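Local coordinates for CDC25-like phosphatase YCH1 (Saccharomyces cerevisiae, PDB 3FS5), which acts as a protein phosphatase related to the Cdc25 enzymes and is built as a single rhodanese-like domain, at residues T7-L12 against A100-L105; T15-W20 against F33-V38; T27-P32 against R115-V120. All coordinates share one frame; numbering follows the deposited sequence.

Contact 1. Residues T7-L12 against A100-L105; sequences TNVKYL and AAMLLL
Val9 and Ala101 bring their backbones nearest, with 7.1 Å from CA to CA, and at Asn8 and Leu105 the gap between CA atoms has already widened to 8.8 Å. The segment 7-12 unwinds here from a short 3-10 turn into a strand, whereas 100-105 is regular helix. No hydrogen bond joins them, so apolar side chains make the contact. Val9 points both of its methyls at the helix. Its CG1 lies anti to the backbone N (chi1 179°), which leaves CG2 beside that nitrogen and turned to meet two helix residues at once. CG2 rests 4.1 Å from Ala101 CB and 4.0 Å from Met102 SD. The methyl of Ala101 is small enough to let both valine branches approach, CG1 being 4.2 Å from the same CB. Met102 arrives differently: its chain bends at chi2 and again at chi3, and this curl brings the sulfur back toward Val9, which it passes at a slant. One helical turn beyond Ala101, Leu105 sets its CD2 against Asn8 CB at 4.3 Å. The asparagine meets Leu105 through that aliphatic base, while its amide nitrogen is hydrogen-bonded to Ser3 OG and to the carbonyl of Ser5 near the N terminus. Around the contact, Val9 also leans on Val120, Ala101 on Phe88 and Leu105 on Leu118, while Ile6 meets Met102. Helix 96-106 thereby lies across one face of the parallel sheet, reaching from strand 84-88 past 116-121 to the chain that leads into edge strand 10-12.

Contact 2. Residues T15-W20 against F33-V38; sequences TELHRW and FQVVDV
Trp20 and Phe33 stand 8.2 Å apart at their CA atoms, where helix 15-20 crosses strand 33-37 at 128° between their N-to-C directions, with the axes 10.9 Å apart at closest. Phe33 makes the larger part of the strand's side of the contact. Its CG sits between the backbone N and the carbonyl carbon (chi1 63°), a sterically crowded choice that swings the ring out from the strand and toward the helix. There the ring atom CE2 of Phe33 reaches 3.4 Å from Trp20 O and 3.8 Å from Trp20 CB. The indole in turn places Trp20 CE3 4.0 Å from Phe33 CB. The two aromatic planes are inclined at 44°, so the rings meet obliquely, neither stacked nor edge-to-face. Leu17, one turn earlier, divides its methyls: CD1 touches Phe33 CE1, and CD2 lies 4.3 Å from Val35 CG2 further along the strand. Replacing Phe33 by an alanine would probably open a gap beside the last turn of this helix segment, leaving Trp20 CB and Leu17 CD1 without their aromatic neighbour. Other residues close the layer, with Trp119 packing edge-to-face on Trp20, Ile87 touching both Trp20 and Leu17, and Trp128 of helix 124-132 lying against Leu17. Helix 14-23 links the parallel strands 10-12 and 33-37, which are separated in the sheet by strands 116-121 and 84-88; the arrangement is a beta-alpha-beta crossover, as expected of the open alpha/beta sheet in the rhodanese fold.

Contact 3. Residues T27-P32 against R115-V120; sequences TTLREP and RCRLWV
Arg117 grips the carboxylate of Glu31 side-on, using NE and one terminal nitrogen, each directed to a different oxygen. The shorter bond runs 2.6 Å from Arg117 NE to Glu31 OE1 and is nearly straight, with an angle of 170° at the hydrogen. It meets the syn lone pair of OE1, and the oxygen lies in the guanidinium plane. Its companion spans 2.9 Å from Arg117 NH1 to Glu31 OE2; here the donor also comes from the syn side but stands somewhat out of the carboxylate plane. The pairing is not perfectly flat: the carboxylate and guanidinium planes are turned 30° from one another. Even so, two bonds and opposite charges fix the rotation of the guanidinium. The Leu29 methyl CD1 presses close on the guanidinium, 3.3 Å from Arg117 NH1, as the two side chains cross at about a right angle. Arg117 reaches this far because its chain is extended from CG to NE (chi2 -177°), standing out from strand 116-121, while the extended glutamate comes from the loop that leads into strand 33-37. In the parallel sheet of this rhodanese fold those two strands are not neighbours: strand 84-88 runs between them, so the ion pair bridges over the beginning of the intervening strand. That strand supplies much of the second shell. The backbone of Arg117 is hydrogen-bonded to Leu84 and Val86, and that of Pro32 to Asn85, on which the side chains of both Glu31 and Arg117 rest. Just ahead of the strand, the amide of Ala83 donates to Glu31 OE2, giving the buried carboxylate a third bond. On the loop side, Thr26 OG1 is hydrogen-bonded to the backbone N of Glu31.

In the fold
After edge strand 10-12 comes helix 14-23, and contact 2 closes the short loop from that helix to strand 33-37. Contact 1 closes a much longer one, from residues 7-12 to helix 96-106, with contact 2 nested inside it. Contact 3 crosses both, since it starts between the segments of contact 2 and ends beyond those of contact 1. The sheet is what they share. Backbone hydrogen bonds join Lys10 and Leu12 to Val120, Arg19 packs on Thr27, and Leu12 reaches Leu17 and Trp20. Contacts 1 and 2 lay helices against the sheet, and contact 3 ties a loop to its strand 116-121.

Contact 1. Residues T7-L12 against A100-L105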
loop_
_atom_site.group_PDB
_atom_site.type_symbol
_atom_site.label_atom_id
_atom_site.label_comp_id
_atom_site.label_asym_id
_atom_site.label_seq_id
_atom_site.Cartn_x
_atom_site.Cartn_y
_atom_site.Cartn_z
ATOM N N THR A 7 4.023 6.908 -15.251
ATOM C CA THR A 7 5.445 6.772 -14.933
ATOM C C THR A 7 5.777 7.274 -13.525
ATOM O O THR A 7 6.869 7.025 -13.012
ATOM C CB THR A 7 6.333 7.527 -15.954
ATOM O OG1 THR A 7 5.967 8.911 -15.981
ATOM C CG2 THR A 7 6.161 6.944 -17.342
ATOM N N ASN A 8 4.833 7.980 -12.907
ATOM C CA ASN A 8 5.028 8.498 -11.554
ATOM C C ASN A 8 4.858 7.405 -10.503
ATOM O O ASN A 8 5.266 7.571 -9.358
ATOM C CB ASN A 8 4.037 9.627 -11.264
ATOM C CG ASN A 8 4.410 10.912 -11.958
ATOM O OD1 ASN A 8 5.452 11.495 -11.675
ATOM N ND2 ASN A 8 3.562 11.360 -12.876
ATOM N N VAL A 9 4.247 6.295 -10.898
ATOM C CA VAL A 9 4.029 5.179 -9.990
ATOM C C VAL A 9 5.277 4.305 -9.946
ATOM O O VAL A 9 5.708 3.766 -10.973
ATOM C CB VAL A 9 2.823 4.330 -10.444
ATOM C CG1 VAL A 9 2.625 3.144 -9.502
ATOM C CG2 VAL A 9 1.572 5.199 -10.491
ATOM N N LYS A 10 5.851 4.179 -8.750
ATOM C CA LYS A 10 7.057 3.381 -8.534
ATOM C C LYS A 10 6.721 2.008 -7.956
ATOM O O LYS A 10 5.628 1.800 -7.434
ATOM C CB LYS A 10 8.002 4.107 -7.575
ATOM C CG LYS A 10 8.544 5.425 -8.100
ATOM C CD LYS A 10 9.474 5.206 -9.273
ATOM C CE LYS A 10 10.718 6.068 -9.134
ATOM N NZ LYS A 10 11.445 5.745 -7.868
ATOM N N TYR A 11 7.676 1.084 -8.043
ATOM C CA TYR A 11 7.488 -0.272 -7.544
ATOM C C TYR A 11 8.504 -0.642 -6.480
ATOM O O TYR A 11 9.684 -0.314 -6.585
ATOM C CB TYR A 11 7.535 -1.278 -8.699
ATOM C CG TYR A 11 6.327 -1.167 -9.586
ATOM C CD1 TYR A 11 6.146 -0.059 -10.415
ATOM C CD2 TYR A 11 5.321 -2.130 -9.546
ATOM C CE1 TYR A 11 4.986 0.091 -11.178
ATOM C CE2 TYR A 11 4.162 -1.991 -10.303
ATOM C CZ TYR A 11 4.002 -0.880 -11.113
ATOM O OH TYR A 11 2.852 -0.741 -11.856
ATOM N N LEU A 12 8.021 -1.336 -5.458
ATOM C CA LEU A 12 8.835 -1.727 -4.321
ATOM C C LEU A 12 8.838 -3.242 -4.106
ATOM O O LEU A 12 7.818 -3.906 -4.306
ATOM C CB LEU A 12 8.270 -1.030 -3.075
ATOM C CG LEU A 12 9.041 -1.009 -1.758
ATOM C CD1 LEU A 12 10.295 -0.166 -1.917
ATOM C CD2 LEU A 12 8.160 -0.428 -0.668
ATOM N N ALA A 100 -5.149 1.328 -8.701
ATOM C CA ALA A 100 -5.568 2.001 -7.473
ATOM C C ALA A 100 -4.692 3.233 -7.272
ATOM O O ALA A 100 -5.179 4.296 -6.895
ATOM C CB ALA A 100 -5.434 1.064 -6.275
ATOM N N ALA A 101 -3.397 3.086 -7.532
ATOM C CA ALA A 101 -2.467 4.199 -7.385
ATOM C C ALA A 101 -2.838 5.333 -8.341
ATOM O O ALA A 101 -2.732 6.500 -7.984
ATOM C CB ALA A 101 -1.044 3.732 -7.653
ATOM N N MET A 102 -3.268 4.991 -9.552
ATOM C CA MET A 102 -3.655 6.009 -10.531
ATOM C C MET A 102 -4.918 6.753 -10.095
ATOM O O MET A 102 -5.074 7.945 -10.376
ATOM C CB MET A 102 -3.877 5.381 -11.912
ATOM C CG MET A 102 -2.592 5.002 -12.639
ATOM S SD MET A 102 -1.441 6.397 -12.813
ATOM C CE MET A 102 -2.157 7.285 -14.194
ATOM N N LEU A 103 -5.816 6.046 -9.414
ATOM C CA LEU A 103 -7.053 6.654 -8.930
ATOM C C LEU A 103 -6.730 7.755 -7.932
ATOM O O LEU A 103 -7.309 8.839 -7.986
ATOM C CB LEU A 103 -7.948 5.610 -8.256
ATOM C CG LEU A 103 -8.760 4.674 -9.154
ATOM C CD1 LEU A 103 -9.492 3.650 -8.291
ATOM C CD2 LEU A 103 -9.756 5.490 -9.976
ATOM N N LEU A 104 -5.805 7.472 -7.018
ATOM C CA LEU A 104 -5.405 8.457 -6.024
ATOM C C LEU A 104 -4.659 9.606 -6.689
ATOM O O LEU A 104 -4.917 10.773 -6.402
ATOM C CB LEU A 104 -4.507 7.831 -4.962
ATOM C CG LEU A 104 -3.989 8.828 -3.917
ATOM C CD1 LEU A 104 -5.160 9.348 -3.091
ATOM C CD2 LEU A 104 -2.961 8.169 -3.020
ATOM N N LEU A 105 -3.727 9.265 -7.573
ATOM C CA LEU A 105 -2.936 10.264 -8.276
ATOM C C LEU A 105 -3.810 11.268 -9.009
ATOM O O LEU A 105 -3.595 12.476 -8.910
ATOM C CB LEU A 105 -1.994 9.585 -9.274
ATOM C CG LEU A 105 -1.083 10.496 -10.104
ATOM C CD1 LEU A 105 -0.214 11.351 -9.191
ATOM C CD2 LEU A 105 -0.214 9.642 -11.015
#

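Contact 2. Residues T15-W20 against F33-V38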
loop_
_atom_site.group_PDB
_atom_site.type_symbol
_atom_site.label_atom_id
_atom_site.label_comp_id
_atom_site.label_asym_id
_atom_site.label_seq_id
_atom_site.Cartn_x
_atom_site.Cartn_y
_atom_site.Cartn_z
ATOM N N THR A 15 11.322 -7.039 0.381
ATOM C CA THR A 15 12.501 -6.864 1.227
ATOM C C THR A 15 12.739 -5.400 1.591
ATOM O O THR A 15 13.186 -5.102 2.696
ATOM C CB THR A 15 13.783 -7.433 0.552
ATOM O OG1 THR A 15 13.969 -6.825 -0.731
ATOM C CG2 THR A 15 13.666 -8.939 0.373
ATOM N N GLU A 16 12.445 -4.482 0.673
ATOM C CA GLU A 16 12.641 -3.066 0.969
ATOM C C GLU A 16 11.549 -2.532 1.898
ATOM O O GLU A 16 11.827 -1.717 2.774
ATOM C CB GLU A 16 12.699 -2.228 -0.314
ATOM C CG GLU A 16 13.049 -0.767 -0.034
ATOM C CD GLU A 16 13.595 -0.024 -1.245
ATOM O OE1 GLU A 16 13.999 1.150 -1.077
ATOM O OE2 GLU A 16 13.621 -0.603 -2.355
ATOM N N LEU A 17 10.309 -2.979 1.715
ATOM C CA LEU A 17 9.234 -2.526 2.594
ATOM C C LEU A 17 9.516 -3.030 4.004
ATOM O O LEU A 17 9.338 -2.307 4.981
ATOM C CB LEU A 17 7.871 -3.059 2.132
ATOM C CG LEU A 17 6.703 -2.783 3.089
ATOM C CD1 LEU A 17 6.586 -1.283 3.356
ATOM C CD2 LEU A 17 5.407 -3.326 2.490
ATOM N N HIS A 18 9.963 -4.275 4.103
ATOM C CA HIS A 18 10.262 -4.859 5.401
ATOM C C HIS A 18 11.327 -4.035 6.116
ATOM O O HIS A 18 11.254 -3.828 7.324
ATOM C CB HIS A 18 10.728 -6.311 5.229
ATOM C CG HIS A 18 11.189 -6.947 6.502
ATOM N ND1 HIS A 18 12.496 -6.886 6.931
ATOM C CD2 HIS A 18 10.507 -7.612 7.463
ATOM C CE1 HIS A 18 12.601 -7.485 8.102
ATOM N NE2 HIS A 18 11.408 -7.934 8.449
ATOM N N ARG A 19 12.312 -3.557 5.366
ATOM C CA ARG A 19 13.372 -2.747 5.947
ATOM C C ARG A 19 12.774 -1.439 6.469
ATOM O O ARG A 19 13.092 -1.003 7.575
ATOM C CB ARG A 19 14.455 -2.461 4.903
ATOM C CG ARG A 19 15.671 -1.740 5.461
ATOM C CD ARG A 19 16.753 -1.552 4.401
ATOM N NE ARG A 19 17.839 -0.703 4.890
ATOM C CZ ARG A 19 18.786 -1.093 5.741
ATOM N NH1 ARG A 19 19.725 -0.234 6.125
ATOM N NH2 ARG A 19 18.809 -2.342 6.198
ATOM N N TRP A 20 11.898 -0.821 5.676
ATOM C CA TRP A 20 11.245 0.423 6.086
ATOM C C TRP A 20 10.451 0.217 7.372
ATOM O O TRP A 20 10.397 1.098 8.234
ATOM C CB TRP A 20 10.268 0.911 5.009
ATOM C CG TRP A 20 10.895 1.423 3.752
ATOM C CD1 TRP A 20 12.218 1.386 3.408
ATOM C CD2 TRP A 20 10.212 2.048 2.659
ATOM N NE1 TRP A 20 12.397 1.951 2.166
ATOM C CE2 TRP A 20 11.182 2.366 1.685
ATOM C CE3 TRP A 20 8.872 2.373 2.409
ATOM C CZ2 TRP A 20 10.855 2.993 0.478
ATOM C CZ3 TRP A 20 8.548 3.000 1.206
ATOM C CH2 TRP A 20 9.539 3.301 0.258
ATOM N N PHE A 33 5.680 6.352 5.762
ATOM C CA PHE A 33 5.015 5.580 4.721
ATOM C C PHE A 33 3.694 5.043 5.257
ATOM O O PHE A 33 3.471 5.021 6.463
ATOM C CB PHE A 33 5.919 4.424 4.264
ATOM C CG PHE A 33 6.214 3.417 5.347
ATOM C CD1 PHE A 33 5.337 2.365 5.597
ATOM C CD2 PHE A 33 7.349 3.543 6.142
ATOM C CE1 PHE A 33 5.586 1.456 6.623
ATOM C CE2 PHE A 33 7.610 2.639 7.172
ATOM C CZ PHE A 33 6.725 1.594 7.414
ATOM N N GLN A 34 2.812 4.637 4.351
ATOM C CA GLN A 34 1.525 4.081 4.738
ATOM C C GLN A 34 1.084 3.047 3.713
ATOM O O GLN A 34 0.975 3.344 2.523
ATOM C CB GLN A 34 0.456 5.173 4.841
ATOM C CG GLN A 34 -0.924 4.608 5.188
ATOM C CD GLN A 34 -0.936 3.882 6.530
ATOM O OE1 GLN A 34 -1.438 2.759 6.644
ATOM N NE2 GLN A 34 -0.395 4.526 7.551
ATOM N N VAL A 35 0.832 1.834 4.188
ATOM C CA VAL A 35 0.401 0.742 3.329
ATOM C C VAL A 35 -1.112 0.761 3.153
ATOM O O VAL A 35 -1.856 0.889 4.128
ATOM C CB VAL A 35 0.812 -0.631 3.929
ATOM C CG1 VAL A 35 0.207 -1.771 3.112
ATOM C CG2 VAL A 35 2.326 -0.749 3.965
ATOM N N VAL A 36 -1.562 0.649 1.907
ATOM C CA VAL A 36 -2.993 0.610 1.614
ATOM C C VAL A 36 -3.291 -0.699 0.883
ATOM O O VAL A 36 -2.871 -0.901 -0.260
ATOM C CB VAL A 36 -3.440 1.794 0.727
ATOM C CG1 VAL A 36 -4.961 1.745 0.506
ATOM C CG2 VAL A 36 -3.054 3.111 1.390
ATOM N N ASP A 37 -4.007 -1.584 1.566
ATOM C CA ASP A 37 -4.397 -2.895 1.050
ATOM C C ASP A 37 -5.726 -2.707 0.311
ATOM O O ASP A 37 -6.751 -2.439 0.935
ATOM C CB ASP A 37 -4.551 -3.846 2.247
ATOM C CG ASP A 37 -4.779 -5.288 1.845
ATOM O OD1 ASP A 37 -4.484 -6.170 2.676
ATOM O OD2 ASP A 37 -5.259 -5.545 0.727
ATOM N N VAL A 38 -5.714 -2.851 -1.014
ATOM C CA VAL A 38 -6.931 -2.641 -1.795
ATOM C C VAL A 38 -7.669 -3.904 -2.234
ATOM O O VAL A 38 -8.464 -3.883 -3.176
ATOM C CB VAL A 38 -6.643 -1.741 -3.028
ATOM C CG1 VAL A 38 -6.140 -0.368 -2.550
ATOM C CG2 VAL A 38 -5.604 -2.391 -3.937
#

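Contact 3. Residues T27-P32 against R115-V120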
loop_
_atom_site.group_PDB
_atom_site.type_symbol
_atom_site.label_atom_id
_atom_site.label_comp_id
_atom_site.label_asym_id
_atom_site.label_seq_id
_atom_site.Cartn_x
_atom_site.Cartn_y
_atom_site.Cartn_z
ATOM N N THR A 27 14.346 4.363 3.942
ATOM C CA THR A 27 15.794 4.331 4.087
ATOM C C THR A 27 16.511 5.570 3.557
ATOM O O THR A 27 17.372 6.128 4.233
ATOM C CB THR A 27 16.368 3.089 3.387
ATOM O OG1 THR A 27 16.013 3.120 1.999
ATOM C CG2 THR A 27 15.802 1.823 4.008
ATOM N N THR A 28 16.147 6.002 2.355
ATOM C CA THR A 28 16.775 7.161 1.723
ATOM C C THR A 28 16.527 8.525 2.369
ATOM O O THR A 28 17.462 9.170 2.840
ATOM C CB THR A 28 16.376 7.252 0.229
ATOM O OG1 THR A 28 17.022 6.201 -0.500
ATOM C CG2 THR A 28 16.786 8.596 -0.362
ATOM N N LEU A 29 15.273 8.965 2.389
ATOM C CA LEU A 29 14.939 10.276 2.940
ATOM C C LEU A 29 14.364 10.270 4.352
ATOM O O LEU A 29 14.015 11.325 4.886
ATOM C CB LEU A 29 13.964 10.983 1.998
ATOM C CG LEU A 29 14.433 11.116 0.543
ATOM C CD1 LEU A 29 13.286 11.603 -0.333
ATOM C CD2 LEU A 29 15.613 12.073 0.473
ATOM N N ARG A 30 14.265 9.091 4.958
ATOM C CA ARG A 30 13.726 8.974 6.307
ATOM C C ARG A 30 12.313 9.543 6.384
ATOM O O ARG A 30 11.930 10.143 7.389
ATOM C CB ARG A 30 14.621 9.711 7.304
ATOM C CG ARG A 30 15.986 9.078 7.539
ATOM C CD ARG A 30 16.877 10.057 8.288
ATOM N NE ARG A 30 16.142 10.702 9.373
ATOM C CZ ARG A 30 16.507 11.838 9.960
ATOM N NH1 ARG A 30 15.768 12.346 10.938
ATOM N NH2 ARG A 30 17.606 12.469 9.566
ATOM N N GLU A 31 11.542 9.353 5.318
ATOM C CA GLU A 31 10.168 9.837 5.276
ATOM C C GLU A 31 9.203 8.757 5.763
ATOM O O GLU A 31 9.537 7.570 5.797
ATOM C CB GLU A 31 9.787 10.238 3.848
ATOM C CG GLU A 31 10.675 11.295 3.231
ATOM C CD GLU A 31 10.251 11.650 1.820
ATOM O OE1 GLU A 31 10.115 10.727 0.992
ATOM O OE2 GLU A 31 10.055 12.851 1.537
ATOM N N PRO A 32 7.987 9.159 6.152
ATOM C CA PRO A 32 6.997 8.195 6.629
ATOM C C PRO A 32 6.346 7.459 5.462
ATOM O O PRO A 32 6.446 7.881 4.303
ATOM C CB PRO A 32 6.011 9.073 7.390
ATOM C CG PRO A 32 6.013 10.325 6.584
ATOM C CD PRO A 32 7.487 10.540 6.288
ATOM N N ARG A 115 3.173 16.298 -2.198
ATOM C CA ARG A 115 3.046 15.765 -0.846
ATOM C C ARG A 115 3.090 14.245 -0.717
ATOM O O ARG A 115 3.208 13.720 0.393
ATOM C CB ARG A 115 1.760 16.284 -0.205
ATOM C CG ARG A 115 1.819 17.758 0.152
ATOM C CD ARG A 115 1.060 18.004 1.442
ATOM N NE ARG A 115 -0.294 18.468 1.211
ATOM C CZ ARG A 115 -1.273 18.403 2.105
ATOM N NH1 ARG A 115 -2.469 18.871 1.792
ATOM N NH2 ARG A 115 -1.070 17.845 3.293
ATOM N N CYS A 116 2.991 13.541 -1.840
ATOM C CA CYS A 116 2.999 12.079 -1.828
ATOM C C CYS A 116 3.908 11.472 -2.886
ATOM O O CYS A 116 4.234 12.112 -3.886
ATOM C CB CYS A 116 1.585 11.530 -2.080
ATOM S SG CYS A 116 0.314 11.987 -0.894
ATOM N N ARG A 117 4.310 10.227 -2.641
ATOM C CA ARG A 117 5.115 9.440 -3.573
ATOM C C ARG A 117 4.290 8.161 -3.617
ATOM O O ARG A 117 3.918 7.639 -2.576
ATOM C CB ARG A 117 6.511 9.134 -3.021
ATOM C CG ARG A 117 7.374 10.352 -2.730
ATOM C CD ARG A 117 8.762 9.928 -2.249
ATOM N NE ARG A 117 9.436 11.000 -1.525
ATOM C CZ ARG A 117 9.851 12.134 -2.080
ATOM N NH1 ARG A 117 10.449 13.059 -1.336
ATOM N NH2 ARG A 117 9.682 12.335 -3.378
ATOM N N LEU A 118 3.988 7.664 -4.809
ATOM C CA LEU A 118 3.163 6.468 -4.914
ATOM C C LEU A 118 3.936 5.217 -5.299
ATOM O O LEU A 118 4.715 5.230 -6.251
ATOM C CB LEU A 118 2.036 6.707 -5.923
ATOM C CG LEU A 118 1.145 7.916 -5.634
ATOM C CD1 LEU A 118 0.093 8.048 -6.732
ATOM C CD2 LEU A 118 0.480 7.757 -4.271
ATOM N N TRP A 119 3.704 4.141 -4.550
ATOM C CA TRP A 119 4.357 2.863 -4.806
ATOM C C TRP A 119 3.369 1.705 -4.879
ATOM O O TRP A 119 2.262 1.769 -4.332
ATOM C CB TRP A 119 5.346 2.504 -3.691
ATOM C CG TRP A 119 6.386 3.522 -3.372
ATOM C CD1 TRP A 119 6.229 4.653 -2.622
ATOM C CD2 TRP A 119 7.761 3.478 -3.754
ATOM N NE1 TRP A 119 7.428 5.316 -2.510
ATOM C CE2 TRP A 119 8.386 4.617 -3.198
ATOM C CE3 TRP A 119 8.529 2.584 -4.512
ATOM C CZ2 TRP A 119 9.747 4.886 -3.375
ATOM C CZ3 TRP A 119 9.882 2.850 -4.687
ATOM C CH2 TRP A 119 10.477 3.994 -4.119
ATOM N N VAL A 120 3.796 0.642 -5.550
ATOM C CA VAL A 120 3.029 -0.593 -5.646
ATOM C C VAL A 120 3.995 -1.680 -5.169
ATOM O O VAL A 120 5.155 -1.718 -5.589
ATOM C CB VAL A 120 2.604 -0.921 -7.091
ATOM C CG1 VAL A 120 1.973 -2.316 -7.140
ATOM C CG2 VAL A 120 1.609 0.119 -7.595
#